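Local coordinates for hypothetical protein Atu2684 (Agrobacterium tumefaciens, PDB 2AXO) that is of unknown function but belongs to the thioredoxin clan and has a CXXC disulfide, consistent with a thiol-disulfide redox role, at residues L120-D124 with R137-F141; S153-A157 with L256-E260; G168-V174 with T208-G214. All blocks are in the same frame, centred on the assembly; numbering follows the deposited sequence.

Contact 1 of 3, residues L120-D124 with R137-F141; sequences LNGRD and RLDAF
F141, on helix 131-143, sets its ring against the tight turn between strands 117-120 and 124-127. N121 (phi/psi 52/24) and G122 (63/12) make this turn, both in the left-handed region that Asn and Gly tolerate best; R123 N hydrogen-bonds L120 O at 2.8 Å, and R123 and D124 face L120 as a classic beta bulge. The F141 ring (chi1 m) makes a CH-pi contact over one face, R123 CD 4.0 Å from its centroid, while D124 CB lies at its edge. A helix laid against hairpin 117-127 is consistent with the last hairpin and C-terminal helix of a thioredoxin fold, as the family's clan suggests. L120 (m, t) suits the buried join: its CB lies 4.1 Å from both F141 CE2 and L138 CD2, and its CD1 3.5 Å from R137 CB. The L120 and L138 CA atoms are 7.0 Å apart. At the margin R137 NH2 forms a salt bridge to D124 OD1 (3.2 Å), with a weak second bond from R137 NE to the same oxygen at 3.4 Å.

Contact 2 of 3, residues S153-A157 with L256-E260; sequences SSKFA and LLGNE
Here the edge strands of two antiparallel sheets come together: 152-156, from a three-stranded sheet, and 247-257, from a four-stranded one. The two strands do not pair as neighbours in one sheet. Their CA atoms approach most closely at S154 and L256 (5.9 Å), and side chains fill the join; 153-156 is extended, whereas 256-257 is the end of its strand and 258-260 is loop that curls back so that E260 faces the F156 ring.

Apolar packing dominates. L256 (chi1 t, chi2 p) points toward the other segment and lays its CD2 over the face of the F156 ring, a CH-pi contact 4.2 Å from the centroid and 8° off the normal. Its CD1 lies 4.1 Å from F156 CE2 and 3.9 Å from K155 CA. A branched aliphatic chain suits this place because its methyls can meet ring and backbone together. F156 (chi1 m) starts out sideways and swings inward; V161 and V229 touch both F156 and L256, and K230 adds a cation-pi contact to the ring.

The remaining contacts are van der Waals approaches at the margin. S154, small enough to stand beside the leucine, brings OG within 3.4 Å of L256 CB, and that hydroxyl hydrogen-bonds S254 OG. Carbonyl and methylene groups meet the rim of the aromatic ring: L257 O is 3.4 Å from F156 CE2, and E260 CG is 3.4 Å from F156 CD2.

Contact 3 of 3, residues G168-V174 with T208-G214; sequences GNGKADV and TVGMWDG
Five backbone hydrogen bonds tie these segments together. The central pair is reciprocal, W212 N to A172 O at 2.7 Å and A172 N to W212 O at 3.0 Å, which makes A172 and W212 an antiparallel hydrogen-bonded pair with CA atoms 5.2 Å apart. Further along, V174 N donates to G210 O (2.9 Å) while V174 O receives V209 N (2.8 Å); two residues thus answer one, as in a beta bulge. At the other end G168 N reaches G214 O at 2.7 Å, and a water accepts weakly from G170 N (3.1 Å) and donates to D213 O (2.7 Å). This is the open base of the beta hairpin formed by strands 172-186 and 196-212; the N-to-C directions of the short segments 172-174 and 208-212 differ by 151°. D173 and M211, a selenomethionine, form the non-hydrogen-bonded pair and share a face with CA atoms 4.6 Å apart. The other face carries A172, V174 and W212, which pack on strand 232-241 and, for V174 and W212, on I165. The indole (chi1 t) folds back along the loop: W212 CE3 lies 3.9 Å from A172 CB, and W212 CZ2 3.4 Å from G168 N, while W212 NE1 hydrogen-bonds G166 O. Glycine suits 168 because a CB would strike W212 CH2, and suits 214 because a CB would run into G168 O.

Overall arrangement
Contact 1 closes first along the chain, whereas contact 3 is nested inside the long loop closed by contact 2. Contacts 2 and 3 both reach the four-stranded antiparallel sheet, at its opposite outermost strands: 247-257 for contact 2 and 196-212 for contact 3. Their centres are 21 Å apart and their nearest atoms about 8 Å. Strand 247-257 also links back to contact 1, since N121 shares a backbone hydrogen bond with I250, although the centres of contacts 1 and 2 are 25 Å apart. Contacts 1 and 3 lie 20 Å apart between centres. None of the six segments includes the disulfide of C54 and C57.

Contact 1 of 3, residues L120-D124 with R137-F141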
loop_
_atom_site.group_PDB
_atom_site.type_symbol
_atom_site.label_atom_id
_atom_site.label_comp_id
_atom_site.label_asym_id
_atom_site.label_seq_id
_atom_site.Cartn_x
_atom_site.Cartn_y
_atom_site.Cartn_z
ATOM N N LEU A 120 -15.234 -6.983 -7.593
ATOM C CA LEU A 120 -16.385 -7.227 -8.456
ATOM C C LEU A 120 -17.546 -6.257 -8.201
ATOM O O LEU A 120 -18.055 -6.163 -7.081
ATOM C CB LEU A 120 -16.842 -8.682 -8.278
ATOM C CG LEU A 120 -15.735 -9.754 -8.321
ATOM C CD1 LEU A 120 -16.360 -11.125 -8.137
ATOM C CD2 LEU A 120 -14.979 -9.697 -9.642
ATOM N N ASN A 121 -17.958 -5.541 -9.247
ATOM C CA ASN A 121 -19.039 -4.552 -9.157
ATOM C C ASN A 121 -18.788 -3.568 -8.017
ATOM O O ASN A 121 -19.727 -2.975 -7.485
ATOM C CB ASN A 121 -20.399 -5.232 -8.918
ATOM C CG ASN A 121 -20.918 -5.988 -10.132
ATOM O OD1 ASN A 121 -22.027 -6.540 -10.101
ATOM N ND2 ASN A 121 -20.133 -6.027 -11.197
ATOM N N GLY A 122 -17.524 -3.406 -7.642
ATOM C CA GLY A 122 -17.183 -2.507 -6.557
ATOM C C GLY A 122 -17.782 -2.931 -5.225
ATOM O O GLY A 122 -17.729 -2.167 -4.260
ATOM N N ARG A 123 -18.316 -4.156 -5.176
ATOM C CA ARG A 123 -18.987 -4.710 -3.989
ATOM C C ARG A 123 -18.237 -5.751 -3.155
ATOM O O ARG A 123 -18.497 -5.876 -1.961
ATOM C CB ARG A 123 -20.327 -5.345 -4.397
ATOM C CG ARG A 123 -21.390 -4.394 -4.922
ATOM C CD ARG A 123 -22.616 -5.176 -5.403
ATOM N NE ARG A 123 -23.675 -4.302 -5.906
ATOM C CZ ARG A 123 -24.557 -3.664 -5.142
ATOM N NH1 ARG A 123 -24.521 -3.804 -3.827
ATOM N NH2 ARG A 123 -25.474 -2.875 -5.696
ATOM N N ASP A 124 -17.330 -6.507 -3.768
ATOM C CA ASP A 124 -16.608 -7.547 -3.040
ATOM C C ASP A 124 -15.279 -7.875 -3.717
ATOM O O ASP A 124 -15.022 -7.439 -4.841
ATOM C CB ASP A 124 -17.474 -8.806 -2.970
ATOM C CG ASP A 124 -17.032 -9.771 -1.877
ATOM O OD1 ASP A 124 -17.558 -10.902 -1.843
ATOM O OD2 ASP A 124 -16.174 -9.401 -1.054
ATOM N N ARG A 137 -19.866 -15.163 -8.753
ATOM C CA ARG A 137 -20.159 -14.047 -7.860
ATOM C C ARG A 137 -21.003 -13.018 -8.608
ATOM O O ARG A 137 -22.008 -12.538 -8.089
ATOM C CB ARG A 137 -18.865 -13.388 -7.369
ATOM C CG ARG A 137 -18.790 -13.152 -5.856
ATOM C CD ARG A 137 -20.083 -12.588 -5.285
ATOM N NE ARG A 137 -19.924 -12.113 -3.911
ATOM C CZ ARG A 137 -20.931 -11.707 -3.143
ATOM N NH1 ARG A 137 -22.172 -11.726 -3.610
ATOM N NH2 ARG A 137 -20.698 -11.268 -1.912
ATOM N N LEU A 138 -20.592 -12.680 -9.829
ATOM C CA LEU A 138 -21.330 -11.704 -10.631
ATOM C C LEU A 138 -22.762 -12.159 -10.869
ATOM O O LEU A 138 -23.686 -11.348 -10.881
ATOM C CB LEU A 138 -20.632 -11.482 -11.978
ATOM C CG LEU A 138 -19.293 -10.748 -11.881
ATOM C CD1 LEU A 138 -18.661 -10.638 -13.256
ATOM C CD2 LEU A 138 -19.533 -9.359 -11.292
ATOM N N ASP A 139 -22.936 -13.464 -11.057
ATOM C CA ASP A 139 -24.258 -14.036 -11.291
ATOM C C ASP A 139 -25.103 -13.899 -10.028
ATOM O O ASP A 139 -26.289 -13.571 -10.092
ATOM C CB ASP A 139 -24.122 -15.511 -11.670
ATOM C CG ASP A 139 -25.450 -16.150 -11.997
ATOM O OD1 ASP A 139 -26.106 -15.691 -12.954
ATOM O OD2 ASP A 139 -25.834 -17.114 -11.300
ATOM N N ALA A 140 -24.481 -14.151 -8.879
ATOM C CA ALA A 140 -25.170 -14.041 -7.597
ATOM C C ALA A 140 -25.653 -12.609 -7.399
ATOM O O ALA A 140 -26.740 -12.377 -6.866
ATOM C CB ALA A 140 -24.235 -14.441 -6.457
ATOM N N PHE A 141 -24.835 -11.647 -7.818
ATOM C CA PHE A 141 -25.212 -10.245 -7.694
ATOM C C PHE A 141 -26.438 -9.952 -8.550
ATOM O O PHE A 141 -27.393 -9.329 -8.086
ATOM C CB PHE A 141 -24.069 -9.320 -8.127
ATOM C CG PHE A 141 -22.963 -9.202 -7.117
ATOM C CD1 PHE A 141 -23.247 -8.994 -5.771
ATOM C CD2 PHE A 141 -21.635 -9.266 -7.516
ATOM C CE1 PHE A 141 -22.221 -8.853 -4.837
ATOM C CE2 PHE A 141 -20.603 -9.127 -6.593
ATOM C CZ PHE A 141 -20.899 -8.920 -5.252
#

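Contact 2 of 3, residues S153-A157 with L256-E260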
loop_
_atom_site.group_PDB
_atom_site.type_symbol
_atom_site.label_atom_id
_atom_site.label_comp_id
_atom_site.label_asym_id
_atom_site.label_seq_id
_atom_site.Cartn_x
_atom_site.Cartn_y
_atom_site.Cartn_z
ATOM N N SER A 153 -24.205 4.267 -21.657
ATOM C CA SER A 153 -23.763 4.174 -23.048
ATOM C C SER A 153 -22.674 5.208 -23.285
ATOM O O SER A 153 -22.678 6.271 -22.672
ATOM C CB SER A 153 -24.922 4.466 -24.009
ATOM O OG SER A 153 -25.994 3.553 -23.839
ATOM N N SER A 154 -21.750 4.902 -24.187
ATOM C CA SER A 154 -20.670 5.828 -24.494
ATOM C C SER A 154 -20.311 5.732 -25.968
ATOM O O SER A 154 -20.376 4.661 -26.570
ATOM C CB SER A 154 -19.444 5.511 -23.634
ATOM O OG SER A 154 -19.060 4.151 -23.780
ATOM N N LYS A 155 -19.934 6.864 -26.550
ATOM C CA LYS A 155 -19.573 6.899 -27.954
ATOM C C LYS A 155 -18.847 8.192 -28.266
ATOM O O LYS A 155 -18.880 9.138 -27.481
ATOM C CB LYS A 155 -20.832 6.825 -28.819
ATOM C CG LYS A 155 -21.805 7.962 -28.529
ATOM C CD LYS A 155 -22.968 8.011 -29.515
ATOM C CE LYS A 155 -22.505 8.437 -30.899
ATOM N NZ LYS A 155 -23.654 8.639 -31.824
ATOM N N PHE A 156 -18.197 8.215 -29.423
ATOM C CA PHE A 156 -17.477 9.387 -29.900
ATOM C C PHE A 156 -18.453 10.224 -30.711
ATOM O O PHE A 156 -19.114 9.709 -31.617
ATOM C CB PHE A 156 -16.322 8.976 -30.811
ATOM C CG PHE A 156 -15.178 8.329 -30.095
ATOM C CD1 PHE A 156 -14.341 9.080 -29.279
ATOM C CD2 PHE A 156 -14.919 6.971 -30.260
ATOM C CE1 PHE A 156 -13.256 8.489 -28.639
ATOM C CE2 PHE A 156 -13.839 6.369 -29.626
ATOM C CZ PHE A 156 -13.004 7.127 -28.815
ATOM N N ALA A 157 -18.543 11.508 -30.376
ATOM C CA ALA A 157 -19.424 12.438 -31.074
ATOM C C ALA A 157 -18.577 13.295 -32.009
ATOM O O ALA A 157 -18.651 14.527 -31.986
ATOM C CB ALA A 157 -20.151 13.318 -30.071
ATOM N N LEU A 256 -15.756 2.055 -23.823
ATOM C CA LEU A 256 -15.666 2.704 -25.115
ATOM C C LEU A 256 -14.243 2.452 -25.581
ATOM O O LEU A 256 -13.293 2.867 -24.917
ATOM C CB LEU A 256 -15.910 4.212 -24.981
ATOM C CG LEU A 256 -15.724 5.027 -26.265
ATOM C CD1 LEU A 256 -16.630 4.470 -27.357
ATOM C CD2 LEU A 256 -16.048 6.496 -26.008
ATOM N N LEU A 257 -14.085 1.752 -26.698
ATOM C CA LEU A 257 -12.742 1.490 -27.203
ATOM C C LEU A 257 -12.356 2.566 -28.201
ATOM O O LEU A 257 -13.205 3.083 -28.926
ATOM C CB LEU A 257 -12.661 0.118 -27.877
ATOM C CG LEU A 257 -12.834 -1.108 -26.979
ATOM C CD1 LEU A 257 -12.670 -2.369 -27.816
ATOM C CD2 LEU A 257 -11.814 -1.072 -25.851
ATOM N N GLY A 258 -11.070 2.904 -28.225
ATOM C CA GLY A 258 -10.590 3.918 -29.142
ATOM C C GLY A 258 -10.839 3.520 -30.584
ATOM O O GLY A 258 -11.142 4.361 -31.425
ATOM N N ASN A 259 -10.706 2.230 -30.870
ATOM C CA ASN A 259 -10.937 1.732 -32.215
ATOM C C ASN A 259 -12.427 1.545 -32.459
ATOM O O ASN A 259 -13.050 0.660 -31.876
ATOM C CB ASN A 259 -10.214 0.404 -32.422
ATOM C CG ASN A 259 -10.636 -0.284 -33.696
ATOM O OD1 ASN A 259 -10.900 0.369 -34.700
ATOM N ND2 ASN A 259 -10.694 -1.611 -33.667
ATOM N N GLU A 260 -13.006 2.382 -33.315
ATOM C CA GLU A 260 -14.433 2.278 -33.612
ATOM C C GLU A 260 -14.710 1.552 -34.924
ATOM O O GLU A 260 -15.636 1.909 -35.660
ATOM C CB GLU A 260 -15.077 3.666 -33.652
ATOM C CG GLU A 260 -15.307 4.299 -32.283
ATOM C CD GLU A 260 -16.105 3.409 -31.341
ATOM O OE1 GLU A 260 -15.520 2.463 -30.762
ATOM O OE2 GLU A 260 -17.323 3.650 -31.181
#

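Contact 3 of 3, residues G168-V174 with T208-G214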
loop_
_atom_site.group_PDB
_atom_site.type_symbol
_atom_site.label_atom_id
_atom_site.label_comp_id
_atom_site.label_asym_id
_atom_site.label_seq_id
_atom_site.Cartn_x
_atom_site.Cartn_y
_atom_site.Cartn_z
ATOM N N GLY A 168 -32.508 6.074 -12.477
ATOM C CA GLY A 168 -32.306 5.191 -11.348
ATOM C C GLY A 168 -32.573 5.922 -10.048
ATOM O O GLY A 168 -33.240 6.956 -10.038
ATOM N N ASN A 169 -32.050 5.383 -8.952
ATOM C CA ASN A 169 -32.223 5.976 -7.631
ATOM C C ASN A 169 -30.884 6.128 -6.922
ATOM O O ASN A 169 -29.959 5.348 -7.150
ATOM C CB ASN A 169 -33.135 5.100 -6.773
ATOM C CG ASN A 169 -34.583 5.174 -7.200
ATOM O OD1 ASN A 169 -35.241 6.204 -7.033
ATOM N ND2 ASN A 169 -35.090 4.080 -7.754
ATOM N N GLY A 170 -30.794 7.128 -6.054
ATOM C CA GLY A 170 -29.569 7.354 -5.313
ATOM C C GLY A 170 -28.619 8.318 -5.995
ATOM O O GLY A 170 -28.986 9.005 -6.951
ATOM N N LYS A 171 -27.390 8.369 -5.496
ATOM C CA LYS A 171 -26.378 9.250 -6.055
ATOM C C LYS A 171 -25.117 8.466 -6.380
ATOM O O LYS A 171 -24.757 7.525 -5.675
ATOM C CB LYS A 171 -26.059 10.390 -5.079
ATOM C CG LYS A 171 -27.148 11.451 -5.009
ATOM C CD LYS A 171 -26.717 12.667 -4.209
ATOM C CE LYS A 171 -26.678 12.380 -2.719
ATOM N NZ LYS A 171 -28.036 12.161 -2.151
ATOM N N ALA A 172 -24.451 8.842 -7.459
ATOM C CA ALA A 172 -23.237 8.143 -7.843
ATOM C C ALA A 172 -22.364 9.044 -8.686
ATOM O O ALA A 172 -22.857 9.947 -9.358
ATOM C CB ALA A 172 -23.588 6.876 -8.624
ATOM N N ASP A 173 -21.061 8.808 -8.648
ATOM C CA ASP A 173 -20.168 9.610 -9.457
ATOM C C ASP A 173 -20.050 8.955 -10.808
ATOM O O ASP A 173 -20.166 7.738 -10.932
ATOM C CB ASP A 173 -18.766 9.688 -8.850
ATOM C CG ASP A 173 -18.716 10.518 -7.592
ATOM O OD1 ASP A 173 -19.404 11.553 -7.531
ATOM O OD2 ASP A 173 -17.970 10.128 -6.674
ATOM N N VAL A 174 -19.842 9.773 -11.827
ATOM C CA VAL A 174 -19.638 9.251 -13.158
ATOM C C VAL A 174 -18.117 9.180 -13.249
ATOM O O VAL A 174 -17.449 10.192 -13.446
ATOM C CB VAL A 174 -20.197 10.203 -14.228
ATOM C CG1 VAL A 174 -19.901 9.653 -15.617
ATOM C CG2 VAL A 174 -21.704 10.362 -14.033
ATOM N N THR A 208 -13.403 11.684 -12.146
ATOM C CA THR A 208 -14.840 11.816 -11.981
ATOM C C THR A 208 -15.271 12.965 -12.874
ATOM O O THR A 208 -14.780 14.083 -12.733
ATOM C CB THR A 208 -15.190 12.120 -10.525
ATOM O OG1 THR A 208 -14.729 11.046 -9.698
ATOM C CG2 THR A 208 -16.691 12.278 -10.359
ATOM N N VAL A 209 -16.193 12.691 -13.788
ATOM C CA VAL A 209 -16.636 13.702 -14.738
ATOM C C VAL A 209 -17.990 14.334 -14.436
ATOM O O VAL A 209 -18.441 15.233 -15.149
ATOM C CB VAL A 209 -16.640 13.096 -16.153
ATOM C CG1 VAL A 209 -17.040 14.131 -17.180
ATOM C CG2 VAL A 209 -15.254 12.552 -16.469
ATOM N N GLY A 210 -18.629 13.887 -13.364
ATOM C CA GLY A 210 -19.920 14.445 -13.013
ATOM C C GLY A 210 -20.601 13.630 -11.938
ATOM O O GLY A 210 -20.065 12.623 -11.474
HETATM N N MSE A 211 -21.785 14.072 -11.540
HETATM C CA MSE A 211 -22.546 13.382 -10.514
HETATM C C MSE A 211 -23.917 13.000 -11.047
HETATM O O MSE A 211 -24.579 13.793 -11.713
HETATM C CB MSE A 211 -22.700 14.285 -9.293
HETATM C CG MSE A 211 -23.605 13.730 -8.219
HETATM SE SE MSE A 211 -23.724 14.968 -6.747
HETATM C CE MSE A 211 -24.526 16.444 -7.705
ATOM N N TRP A 212 -24.333 11.775 -10.753
ATOM C CA TRP A 212 -25.631 11.266 -11.181
ATOM C C TRP A 212 -26.536 11.301 -9.956
ATOM O O TRP A 212 -26.099 10.948 -8.863
ATOM C CB TRP A 212 -25.468 9.832 -11.680
ATOM C CG TRP A 212 -26.726 9.135 -12.089
ATOM C CD1 TRP A 212 -27.456 9.344 -13.225
ATOM C CD2 TRP A 212 -27.338 8.030 -11.417
ATOM N NE1 TRP A 212 -28.478 8.426 -13.309
ATOM C CE2 TRP A 212 -28.428 7.606 -12.213
ATOM C CE3 TRP A 212 -27.068 7.350 -10.220
ATOM C CZ2 TRP A 212 -29.245 6.528 -11.851
ATOM C CZ3 TRP A 212 -27.887 6.275 -9.862
ATOM C CH2 TRP A 212 -28.958 5.878 -10.678
ATOM N N ASP A 213 -27.783 11.741 -10.125
ATOM C CA ASP A 213 -28.708 11.805 -8.991
ATOM C C ASP A 213 -29.954 10.953 -9.187
ATOM O O ASP A 213 -30.950 11.125 -8.482
ATOM C CB ASP A 213 -29.132 13.254 -8.700
ATOM C CG ASP A 213 -29.851 13.920 -9.871
ATOM O OD1 ASP A 213 -30.512 13.227 -10.674
ATOM O OD2 ASP A 213 -29.775 15.162 -9.971
ATOM N N GLY A 214 -29.893 10.027 -10.137
ATOM C CA GLY A 214 -31.035 9.169 -10.402
ATOM C C GLY A 214 -31.715 9.592 -11.687
ATOM O O GLY A 214 -32.427 8.807 -12.315
HETATM O O HOH W 1 -32.502 9.467 -7.096
#